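Local coordinates for endonuclease V isoform X2 (Ciona intestinalis, PDB 6OZI), which probably cleaves nucleic acid strands near inosine in a metal-dependent reaction, and belongs to an enzyme family that evolved from bacterial DNases to eukaryotic RNases, at residues 84-98 against 122-136. The protein carries 1 engineered substitution. Residues are numbered along the deposited sequence; the frame is centred on the assembly and turned at random. Where two conformers were deposited one is given.
Sequences SYLAFREIEPFQQEL and HIRRCGAASHLGVLS. With nucleotides of chain C.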
ATOM      1  N   SER A  84      14.193 -20.391   6.921  1.00 24.49           N
ATOM      2  CA  SER A  84      14.489 -21.819   6.822  1.00 25.75           C
ATOM      3  C   SER A  84      13.460 -22.672   7.562  1.00 27.29           C
ATOM      4  O   SER A  84      13.547 -23.909   7.477  1.00 28.53           O
ATOM      5  CB  SER A  84      15.894 -22.190   7.327  1.00 25.80           C
ATOM      6  OG  SER A  84      16.890 -21.601   6.512  1.00 25.65           O
ATOM      7  N   TYR A  85      12.459 -22.075   8.229  1.00 26.20           N
ATOM      8  CA  TYR A  85      11.470 -22.824   9.003  1.00 26.30           C
ATOM      9  C   TYR A  85      10.041 -22.352   8.731  1.00 27.59           C
ATOM     10  O   TYR A  85       9.158 -22.525   9.576  1.00 29.27           O
ATOM     11  CB  TYR A  85      11.784 -22.740  10.498  1.00 26.23           C
ATOM     12  CG  TYR A  85      13.182 -23.211  10.814  1.00 27.02           C
ATOM     13  CD1 TYR A  85      13.463 -24.561  10.951  1.00 27.88           C
ATOM     14  CD2 TYR A  85      14.230 -22.303  10.951  1.00 26.55           C
ATOM     15  CE1 TYR A  85      14.751 -24.996  11.224  1.00 28.70           C
ATOM     16  CE2 TYR A  85      15.524 -22.730  11.225  1.00 25.86           C
ATOM     17  CZ  TYR A  85      15.777 -24.072  11.354  1.00 27.11           C
ATOM     18  OH  TYR A  85      17.051 -24.508  11.627  1.00 27.82           O
ATOM     19  N   LEU A  86       9.800 -21.775   7.549  1.00 26.11           N
ATOM     20  CA  LEU A  86       8.472 -21.279   7.190  1.00 26.84           C
ATOM     21  C   LEU A  86       7.433 -22.398   7.200  1.00 27.78           C
ATOM     22  O   LEU A  86       6.249 -22.168   7.526  1.00 26.57           O
ATOM     23  CB  LEU A  86       8.545 -20.617   5.807  1.00 25.22           C
ATOM     24  CG  LEU A  86       7.272 -20.088   5.147  1.00 25.31           C
ATOM     25  CD1 LEU A  86       6.633 -19.004   6.016  1.00 26.69           C
ATOM     26  CD2 LEU A  86       7.566 -19.556   3.749  1.00 22.12           C
ATOM     27  N   ALA A  87       7.868 -23.613   6.845  1.00 26.80           N
ATOM     28  CA  ALA A  87       6.952 -24.737   6.709  1.00 25.25           C
ATOM     29  C   ALA A  87       6.214 -25.001   8.010  1.00 26.87           C
ATOM     30  O   ALA A  87       5.001 -25.217   8.012  1.00 30.54           O
ATOM     31  CB  ALA A  87       7.716 -25.981   6.263  1.00 24.85           C
ATOM     32  N   PHE A  88       6.932 -25.003   9.131  1.00 26.94           N
ATOM     33  CA  PHE A  88       6.280 -25.301  10.398  1.00 28.36           C
ATOM     34  C   PHE A  88       5.297 -24.211  10.789  1.00 29.04           C
ATOM     35  O   PHE A  88       4.378 -24.469  11.572  1.00 29.49           O
ATOM     36  CB  PHE A  88       7.346 -25.531  11.470  1.00 29.32           C
ATOM     37  CG  PHE A  88       8.332 -26.607  11.097  1.00 30.40           C
ATOM     38  CD1 PHE A  88       8.011 -27.945  11.271  1.00 31.60           C
ATOM     39  CD2 PHE A  88       9.558 -26.288  10.535  1.00 29.30           C
ATOM     40  CE1 PHE A  88       8.899 -28.942  10.915  1.00 31.09           C
ATOM     41  CE2 PHE A  88      10.452 -27.285  10.172  1.00 29.25           C
ATOM     42  CZ  PHE A  88      10.120 -28.610  10.365  1.00 30.27           C
ATOM     43  N   ARG A  89       5.431 -23.027  10.189  1.00 29.61           N
ATOM     44  CA  ARG A  89       4.498 -21.930  10.392  1.00 29.25           C
ATOM     45  C   ARG A  89       3.229 -22.083   9.562  1.00 28.10           C
ATOM     46  O   ARG A  89       2.169 -21.599   9.974  1.00 28.86           O
ATOM     47  CB  ARG A  89       5.183 -20.604  10.053  1.00 30.20           C
ATOM     48  CG  ARG A  89       4.310 -19.370  10.146  1.00 31.05           C
ATOM     49  CD  ARG A  89       5.186 -18.146  10.279  1.00 31.33           C
ATOM     50  NE  ARG A  89       4.489 -16.897  10.009  1.00 30.47           N
ATOM     51  CZ  ARG A  89       3.930 -16.141  10.944  1.00 32.79           C
ATOM     52  NH1 ARG A  89       3.963 -16.526  12.216  1.00 32.10           N
ATOM     53  NH2 ARG A  89       3.328 -15.004  10.605  1.00 33.59           N
ATOM     54  N   GLU A  90       3.291 -22.705   8.386  1.00 24.46           N
ATOM     55  CA  GLU A  90       2.078 -22.722   7.570  1.00 26.29           C
ATOM     56  C   GLU A  90       1.589 -24.114   7.153  1.00 25.91           C
ATOM     57  O   GLU A  90       0.633 -24.203   6.371  1.00 25.38           O
ATOM     58  CB  GLU A  90       2.268 -21.821   6.340  1.00 27.61           C
ATOM     59  CG  GLU A  90       3.485 -22.119   5.513  1.00 28.76           C
ATOM     60  CD  GLU A  90       3.719 -21.097   4.396  1.00 29.62           C
ATOM     61  OE1 GLU A  90       3.301 -19.919   4.522  1.00 28.12           O
ATOM     62  OE2 GLU A  90       4.334 -21.486   3.382  1.00 30.07           O
ATOM     63  N   ILE A  91       2.156 -25.199   7.691  1.00 25.49           N
ATOM     64  CA  ILE A  91       1.742 -26.536   7.260  1.00 26.35           C
ATOM     65  C   ILE A  91       0.295 -26.813   7.666  1.00 27.00           C
ATOM     66  O   ILE A  91      -0.506 -27.298   6.861  1.00 25.30           O
ATOM     67  CB  ILE A  91       2.706 -27.613   7.800  1.00 29.57           C
ATOM     68  CG1 ILE A  91       2.227 -29.016   7.407  1.00 30.24           C
ATOM     69  CG2 ILE A  91       2.830 -27.552   9.319  1.00 31.37           C
ATOM     70  CD1 ILE A  91       2.245 -29.288   5.924  1.00 28.51           C
ATOM     71  N   GLU A  92      -0.068 -26.500   8.917  1.00 27.80           N
ATOM     72  CA  GLU A  92      -1.430 -26.793   9.370  1.00 30.42           C
ATOM     73  C   GLU A  92      -2.479 -25.945   8.657  1.00 28.76           C
ATOM     74  O   GLU A  92      -3.480 -26.516   8.175  1.00 28.81           O
ATOM     75  CB  GLU A  92      -1.517 -26.644  10.892  1.00 34.35           C
ATOM     76  CG  GLU A  92      -2.923 -26.846  11.455  1.00 39.64           C
ATOM     77  CD  GLU A  92      -3.413 -28.292  11.373  1.00 44.68           C
ATOM     78  OE1 GLU A  92      -2.620 -29.182  10.980  1.00 47.65           O
ATOM     79  OE2 GLU A  92      -4.597 -28.538  11.709  1.00 46.14           O
ATOM     80  N   PRO A  93      -2.333 -24.616   8.539  1.00 27.59           N
ATOM     81  CA  PRO A  93      -3.326 -23.852   7.766  1.00 26.52           C
ATOM     82  C   PRO A  93      -3.471 -24.355   6.340  1.00 25.14           C
ATOM     83  O   PRO A  93      -4.585 -24.366   5.799  1.00 25.82           O
ATOM     84  CB  PRO A  93      -2.777 -22.419   7.801  1.00 27.55           C
ATOM     85  CG  PRO A  93      -1.854 -22.381   8.951  1.00 27.77           C
ATOM     86  CD  PRO A  93      -1.272 -23.743   9.077  1.00 26.52           C
ATOM     87  N   PHE A  94      -2.355 -24.714   5.698  1.00 24.86           N
ATOM     88  CA  PHE A  94      -2.404 -25.254   4.341  1.00 24.68           C
ATOM     89  C   PHE A  94      -3.215 -26.542   4.282  1.00 26.26           C
ATOM     90  O   PHE A  94      -4.104 -26.687   3.438  1.00 26.24           O
ATOM     91  CB  PHE A  94      -0.997 -25.505   3.818  1.00 23.50           C
ATOM     92  CG  PHE A  94      -0.974 -26.137   2.462  1.00 23.94           C
ATOM     93  CD1 PHE A  94      -1.150 -25.358   1.328  1.00 23.10           C
ATOM     94  CD2 PHE A  94      -0.772 -27.498   2.310  1.00 24.14           C
ATOM     95  CE1 PHE A  94      -1.138 -25.930   0.073  1.00 23.10           C
ATOM     96  CE2 PHE A  94      -0.752 -28.071   1.053  1.00 22.80           C
ATOM     97  CZ  PHE A  94      -0.939 -27.288  -0.067  1.00 21.52           C
ATOM     98  N   GLN A  95      -2.876 -27.517   5.134  1.00 25.45           N
ATOM     99  CA  GLN A  95      -3.596 -28.788   5.145  1.00 26.87           C
ATOM    100  C   GLN A  95      -5.087 -28.580   5.382  1.00 27.00           C
ATOM    101  O   GLN A  95      -5.921 -29.274   4.783  1.00 27.69           O
ATOM    102  CB  GLN A  95      -3.007 -29.715   6.207  1.00 29.29           C
ATOM    103  CG  GLN A  95      -1.530 -30.006   6.014  1.00 31.07           C
ATOM    104  CD  GLN A  95      -1.278 -31.423   5.549  1.00 34.23           C
ATOM    105  OE1 GLN A  95      -1.878 -31.884   4.571  1.00 35.97           O
ATOM    106  NE2 GLN A  95      -0.401 -32.134   6.258  1.00 34.84           N
ATOM    107  N   GLN A  96      -5.438 -27.673   6.296  1.00 25.89           N
ATOM    108  CA  GLN A  96      -6.849 -27.390   6.549  1.00 27.63           C
ATOM    109  C   GLN A  96      -7.525 -26.783   5.318  1.00 26.75           C
ATOM    110  O   GLN A  96      -8.616 -27.215   4.920  1.00 26.84           O
ATOM    111  CB  GLN A  96      -6.995 -26.487   7.773  1.00 29.31           C
ATOM    112  CG  GLN A  96      -6.669 -27.195   9.085  1.00 32.57           C
ATOM    113  CD  GLN A  96      -7.518 -28.449   9.312  1.00 37.15           C
ATOM    114  OE1 GLN A  96      -8.707 -28.493   8.971  1.00 36.65           O
ATOM    115  NE2 GLN A  96      -6.899 -29.482   9.878  1.00 39.55           N
ATOM    116  N   GLU A  97      -6.909 -25.749   4.720  1.00 25.60           N
ATOM    117  CA  GLU A  97      -7.489 -25.168   3.509  1.00 24.13           C
ATOM    118  C   GLU A  97      -7.656 -26.224   2.426  1.00 22.68           C
ATOM    119  O   GLU A  97      -8.696 -26.283   1.764  1.00 22.76           O
ATOM    120  CB  GLU A  97      -6.628 -24.012   2.986  1.00 23.33           C
ATOM    121  CG  GLU A  97      -6.616 -22.748   3.843  1.00 24.53           C
ATOM    122  CD  GLU A  97      -7.925 -21.961   3.775  1.00 28.15           C
ATOM    123  OE1 GLU A  97      -8.839 -22.348   3.017  1.00 29.76           O
ATOM    124  OE2 GLU A  97      -8.042 -20.949   4.493  1.00 29.66           O
ATOM    125  N   LEU A  98      -6.637 -27.067   2.239  1.00 22.35           N
ATOM    126  CA  LEU A  98      -6.672 -28.085   1.196  1.00 24.04           C
ATOM    127  C   LEU A  98      -7.806 -29.068   1.438  1.00 27.46           C
ATOM    128  O   LEU A  98      -8.534 -29.435   0.510  1.00 27.56           O
ATOM    129  CB  LEU A  98      -5.333 -28.818   1.141  1.00 26.28           C
ATOM    130  CG  LEU A  98      -5.198 -29.905   0.075  1.00 27.07           C
ATOM    131  CD1 LEU A  98      -5.257 -29.275  -1.307  1.00 24.91           C
ATOM    132  CD2 LEU A  98      -3.905 -30.686   0.260  1.00 27.51           C
ATOM    133  N   HIS A 122      16.976 -24.282  -0.553  1.00 22.63           N
ATOM    134  CA  HIS A 122      16.891 -24.279   0.900  1.00 21.87           C
ATOM    135  C   HIS A 122      18.141 -24.938   1.461  1.00 23.65           C
ATOM    136  O   HIS A 122      18.715 -25.830   0.830  1.00 26.59           O
ATOM    137  CB  HIS A 122      15.625 -25.014   1.343  1.00 22.52           C
ATOM    138  CG  HIS A 122      15.404 -25.041   2.821  1.00 24.91           C
ATOM    139  ND1 HIS A 122      15.886 -26.050   3.629  1.00 26.55           N
ATOM    140  CD2 HIS A 122      14.691 -24.222   3.630  1.00 24.96           C
ATOM    141  CE1 HIS A 122      15.512 -25.830   4.876  1.00 27.03           C
ATOM    142  NE2 HIS A 122      14.784 -24.728   4.905  1.00 26.63           N
ATOM    143  N   ILE A 123      18.557 -24.493   2.654  1.00 23.21           N
ATOM    144  CA  ILE A 123      19.811 -24.971   3.242  1.00 25.10           C
ATOM    145  C   ILE A 123      19.824 -26.492   3.367  1.00 26.52           C
ATOM    146  O   ILE A 123      20.852 -27.141   3.128  1.00 28.88           O
ATOM    147  CB  ILE A 123      20.071 -24.290   4.598  1.00 27.19           C
ATOM    148  CG1 ILE A 123      21.363 -24.847   5.207  1.00 28.43           C
ATOM    149  CG2 ILE A 123      18.868 -24.445   5.531  1.00 27.45           C
ATOM    150  CD1 ILE A 123      21.838 -24.112   6.438  1.00 30.39           C
ATOM    151  N   ARG A 124      18.697 -27.089   3.757  1.00 26.32           N
ATOM    152  CA  ARG A 124      18.590 -28.539   3.829  1.00 27.33           C
ATOM    153  C   ARG A 124      17.696 -29.098   2.723  1.00 27.59           C
ATOM    154  O   ARG A 124      17.167 -30.205   2.857  1.00 28.11           O
ATOM    155  CB  ARG A 124      18.101 -28.972   5.213  1.00 27.24           C
ATOM    156  CG  ARG A 124      19.172 -28.886   6.318  1.00 27.98           C
ATOM    157  CD  ARG A 124      18.567 -28.976   7.728  1.00 28.21           C
ATOM    158  NE  ARG A 124      17.638 -27.880   8.009  1.00 27.79           N
ATOM    159  CZ  ARG A 124      17.987 -26.691   8.500  1.00 25.76           C
ATOM    160  NH1 ARG A 124      19.259 -26.415   8.773  1.00 25.24           N
ATOM    161  NH2 ARG A 124      17.057 -25.769   8.714  1.00 24.45           N
ATOM    162  N   ARG A 125      17.527 -28.348   1.631  1.00 24.95           N
ATOM    163  CA  ARG A 125      16.802 -28.801   0.440  1.00 25.29           C
ATOM    164  C   ARG A 125      15.366 -29.207   0.762  1.00 26.82           C
ATOM    165  O   ARG A 125      14.824 -30.148   0.183  1.00 27.71           O
ATOM    166  CB  ARG A 125      17.546 -29.947  -0.248  1.00 26.46           C
ATOM    167  CG  ARG A 125      18.981 -29.616  -0.623  1.00 27.22           C
ATOM    168  CD  ARG A 125      19.066 -28.397  -1.547  1.00 26.82           C
ATOM    169  NE  ARG A 125      20.409 -28.266  -2.102  1.00 27.00           N
ATOM    170  CZ  ARG A 125      21.373 -27.518  -1.569  1.00 27.23           C
ATOM    171  NH1 ARG A 125      21.143 -26.808  -0.466  1.00 25.28           N
ATOM    172  NH2 ARG A 125      22.571 -27.481  -2.142  1.00 28.00           N
ATOM    173  N   CYS A 126      14.728 -28.462   1.655  1.00 26.85           N
ATOM    174  CA  CYS A 126      13.391 -28.781   2.128  0.92 27.00           C
ATOM    175  C   CYS A 126      12.668 -27.495   2.530  1.00 26.70           C
ATOM    176  O   CYS A 126      12.230 -27.328   3.670  1.00 27.45           O
ATOM    177  CB  CYS A 126      13.474 -29.768   3.292  0.92 28.65           C
ATOM    178  SG  CYS A 126      11.886 -30.415   3.890  0.92 28.70           S
ATOM    179  N   GLY A 127      12.537 -26.557   1.591  1.00 25.41           N
ATOM    180  CA  GLY A 127      11.787 -25.347   1.857  1.00 24.33           C
ATOM    181  C   GLY A 127      10.296 -25.629   1.956  1.00 24.01           C
ATOM    182  O   GLY A 127       9.816 -26.722   1.645  1.00 23.53           O
ATOM    183  N   ALA A 128       9.549 -24.599   2.376  1.00 22.59           N
ATOM    184  CA  ALA A 128       8.135 -24.775   2.708  1.00 22.07           C
ATOM    185  C   ALA A 128       7.330 -25.305   1.528  1.00 22.33           C
ATOM    186  O   ALA A 128       6.438 -26.138   1.712  1.00 22.59           O
ATOM    187  CB  ALA A 128       7.539 -23.459   3.216  1.00 19.62           C
ATOM    188  N   ALA A 129       7.633 -24.852   0.309  1.00 20.55           N
ATOM    189  CA  ALA A 129       6.874 -25.319  -0.850  1.00 21.52           C
ATOM    190  C   ALA A 129       7.022 -26.829  -1.020  1.00 22.96           C
ATOM    191  O   ALA A 129       6.038 -27.551  -1.245  1.00 25.05           O
ATOM    192  CB  ALA A 129       7.329 -24.584  -2.109  1.00 19.24           C
ATOM    193  N   SER A 130       8.257 -27.323  -0.904  1.00 22.28           N
ATOM    194  CA  SER A 130       8.504 -28.759  -0.976  1.00 23.33           C
ATOM    195  C   SER A 130       7.889 -29.487   0.211  1.00 24.35           C
ATOM    196  O   SER A 130       7.230 -30.518   0.043  1.00 27.16           O
ATOM    197  CB  SER A 130      10.006 -29.025  -1.033  1.00 22.04           C
ATOM    198  OG  SER A 130      10.600 -28.337  -2.110  1.00 18.84           O
ATOM    199  N   HIS A 131       8.104 -28.962   1.418  1.00 23.79           N
ATOM    200  CA  HIS A 131       7.592 -29.571   2.641  1.00 25.21           C
ATOM    201  C   HIS A 131       6.082 -29.789   2.568  1.00 24.50           C
ATOM    202  O   HIS A 131       5.582 -30.908   2.752  1.00 23.73           O
ATOM    203  CB  HIS A 131       7.972 -28.665   3.815  1.00 26.13           C
ATOM    204  CG  HIS A 131       7.754 -29.268   5.167  1.00 28.72           C
ATOM    205  ND1 HIS A 131       8.694 -29.183   6.170  1.00 30.24           N
ATOM    206  CD2 HIS A 131       6.692 -29.914   5.701  1.00 29.85           C
ATOM    207  CE1 HIS A 131       8.232 -29.773   7.257  1.00 31.29           C
ATOM    208  NE2 HIS A 131       7.021 -30.230   6.998  1.00 32.11           N
ATOM    209  N   LEU A 132       5.342 -28.715   2.286  1.00 25.23           N
ATOM    210  CA  LEU A 132       3.890 -28.812   2.178  1.00 25.78           C
ATOM    211  C   LEU A 132       3.488 -29.752   1.045  1.00 27.16           C
ATOM    212  O   LEU A 132       2.544 -30.548   1.192  1.00 28.54           O
ATOM    213  CB  LEU A 132       3.290 -27.416   1.971  1.00 22.12           C
ATOM    214  CG  LEU A 132       3.023 -26.534   3.200  1.00 22.23           C
ATOM    215  CD1 LEU A 132       4.246 -26.397   4.121  1.00 20.76           C
ATOM    216  CD2 LEU A 132       2.512 -25.160   2.783  1.00 20.58           C
ATOM    217  N   GLY A 133       4.224 -29.710  -0.077  1.00 25.24           N
ATOM    218  CA  GLY A 133       3.928 -30.630  -1.165  1.00 24.46           C
ATOM    219  C   GLY A 133       4.013 -32.087  -0.741  1.00 25.40           C
ATOM    220  O   GLY A 133       3.108 -32.885  -1.011  1.00 27.21           O
ATOM    221  N   VAL A 134       5.087 -32.451  -0.037  1.00 24.14           N
ATOM    222  CA  VAL A 134       5.278 -33.854   0.319  1.00 26.51           C
ATOM    223  C   VAL A 134       4.290 -34.269   1.395  1.00 27.15           C
ATOM    224  O   VAL A 134       3.683 -35.345   1.315  1.00 27.64           O
ATOM    225  CB  VAL A 134       6.728 -34.113   0.769  1.00 28.05           C
ATOM    226  CG1 VAL A 134       6.837 -35.487   1.429  1.00 29.16           C
ATOM    227  CG2 VAL A 134       7.679 -34.026  -0.417  1.00 27.64           C
ATOM    228  N   LEU A 135       4.090 -33.419   2.405  1.00 28.56           N
ATOM    229  CA  LEU A 135       3.193 -33.793   3.493  1.00 30.25           C
ATOM    230  C   LEU A 135       1.745 -33.875   3.042  1.00 30.56           C
ATOM    231  O   LEU A 135       0.948 -34.548   3.701  1.00 32.17           O
ATOM    232  CB  LEU A 135       3.320 -32.813   4.663  1.00 29.86           C
ATOM    233  CG  LEU A 135       4.586 -32.978   5.513  1.00 29.55           C
ATOM    234  CD1 LEU A 135       4.462 -32.231   6.832  1.00 29.08           C
ATOM    235  CD2 LEU A 135       4.885 -34.448   5.742  1.00 29.43           C
ATOM    236  N   SER A 136       1.380 -33.225   1.937  1.00 28.98           N
ATOM    237  CA  SER A 136       0.013 -33.301   1.437  0.80 28.96           C
ATOM    238  C   SER A 136      -0.117 -34.126   0.165  1.00 29.26           C
ATOM    239  O   SER A 136      -1.231 -34.257  -0.357  1.00 29.79           O
ATOM    240  CB  SER A 136      -0.540 -31.896   1.193  0.80 27.71           C
ATOM    241  OG  SER A 136       0.281 -31.178   0.288  0.80 26.63           O
TER
ATOM    242  P    DI C   5      14.615 -14.033   4.163  1.00 26.98           P
ATOM    243  OP1  DI C   5      14.885 -12.662   3.607  1.00 28.32           O
ATOM    244  OP2  DI C   5      13.890 -13.975   5.484  1.00 27.07           O
ATOM    245  O5'  DI C   5      13.827 -14.969   3.058  1.00 27.31           O
ATOM    246  C5'  DI C   5      14.014 -14.755   1.682  1.00 25.36           C
ATOM    247  C4'  DI C   5      12.920 -15.468   0.904  1.00 23.48           C
ATOM    248  O4'  DI C   5      13.076 -17.057   1.177  1.00 23.70           O
ATOM    249  C3'  DI C   5      11.712 -15.111   1.298  1.00 23.66           C
ATOM    250  O3'  DI C   5      10.759 -15.025   0.144  1.00 24.02           O
ATOM    251  C2'  DI C   5      11.218 -16.230   2.247  1.00 22.14           C
ATOM    252  C1'  DI C   5      11.974 -17.480   1.753  1.00 22.73           C
ATOM    253  N9   DI C   5      12.274 -18.331   2.915  1.00 24.08           N
ATOM    254  C8   DI C   5      12.906 -18.211   4.093  1.00 25.24           C
ATOM    255  N7   DI C   5      12.797 -19.403   4.719  1.00 24.03           N
ATOM    256  C5   DI C   5      12.111 -20.225   3.942  1.00 23.97           C
ATOM    257  C6   DI C   5      11.680 -21.680   4.119  1.00 26.24           C
ATOM    258  O6   DI C   5      11.950 -22.283   5.100  1.00 28.07           O
ATOM    259  N1   DI C   5      10.931 -22.317   3.093  1.00 25.73           N
ATOM    260  C2   DI C   5      10.581 -21.600   1.903  1.00 24.41           C
ATOM    261  N3   DI C   5      10.988 -20.215   1.743  1.00 22.21           N
ATOM    262  C4   DI C   5      11.775 -19.554   2.813  1.00 22.76           C
TER
HETATM  263  O   HOH W   1      17.437 -22.018   3.655  1.00 25.31           O
HETATM  264  O   HOH W   2      19.527 -23.493   9.425  1.00 31.99           O
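With CG of His-122 swung opposite its backbone N (chi1 -178°), the imidazole is carried up to the turn ahead of helix 86-98, where NE2 donates to Ser-84 O over 3.0 Å. The acceptor lies in the ring plane and the bond is nearly straight (168°); Gln-16, from helix 6-19, also donates to that carbonyl. His-131 likewise has CG anti to its backbone N, which carries its ring to helix 86-98, one face against Ala-87 CB, 3.7 Å from the ring centroid. Its edge points at the face of Phe-88 in a T-shaped pair with planes at 82°. Farther along the two helices, Leu-132 enters as a knob among Ala-87, Ile-91, Glu-90 and Phe-94, its CD2 lying 3.6 Å from Phe-94 CG and off-centre over the ring. Both Phe-94 and Leu-132 also rest on Leu-115 of the central sheet of this RNase H-like fold. At the other end the inosine base is read by backbone: Ser-84 N donates to N7 of DI5 of chain C over 2.8 Å, and Leu-86 N to its O6 over 3.3 Å. Apolar helix packing thus adjoins a polar recognition loop, and the histidine bond probably helps to hold that loop in shape for inosine.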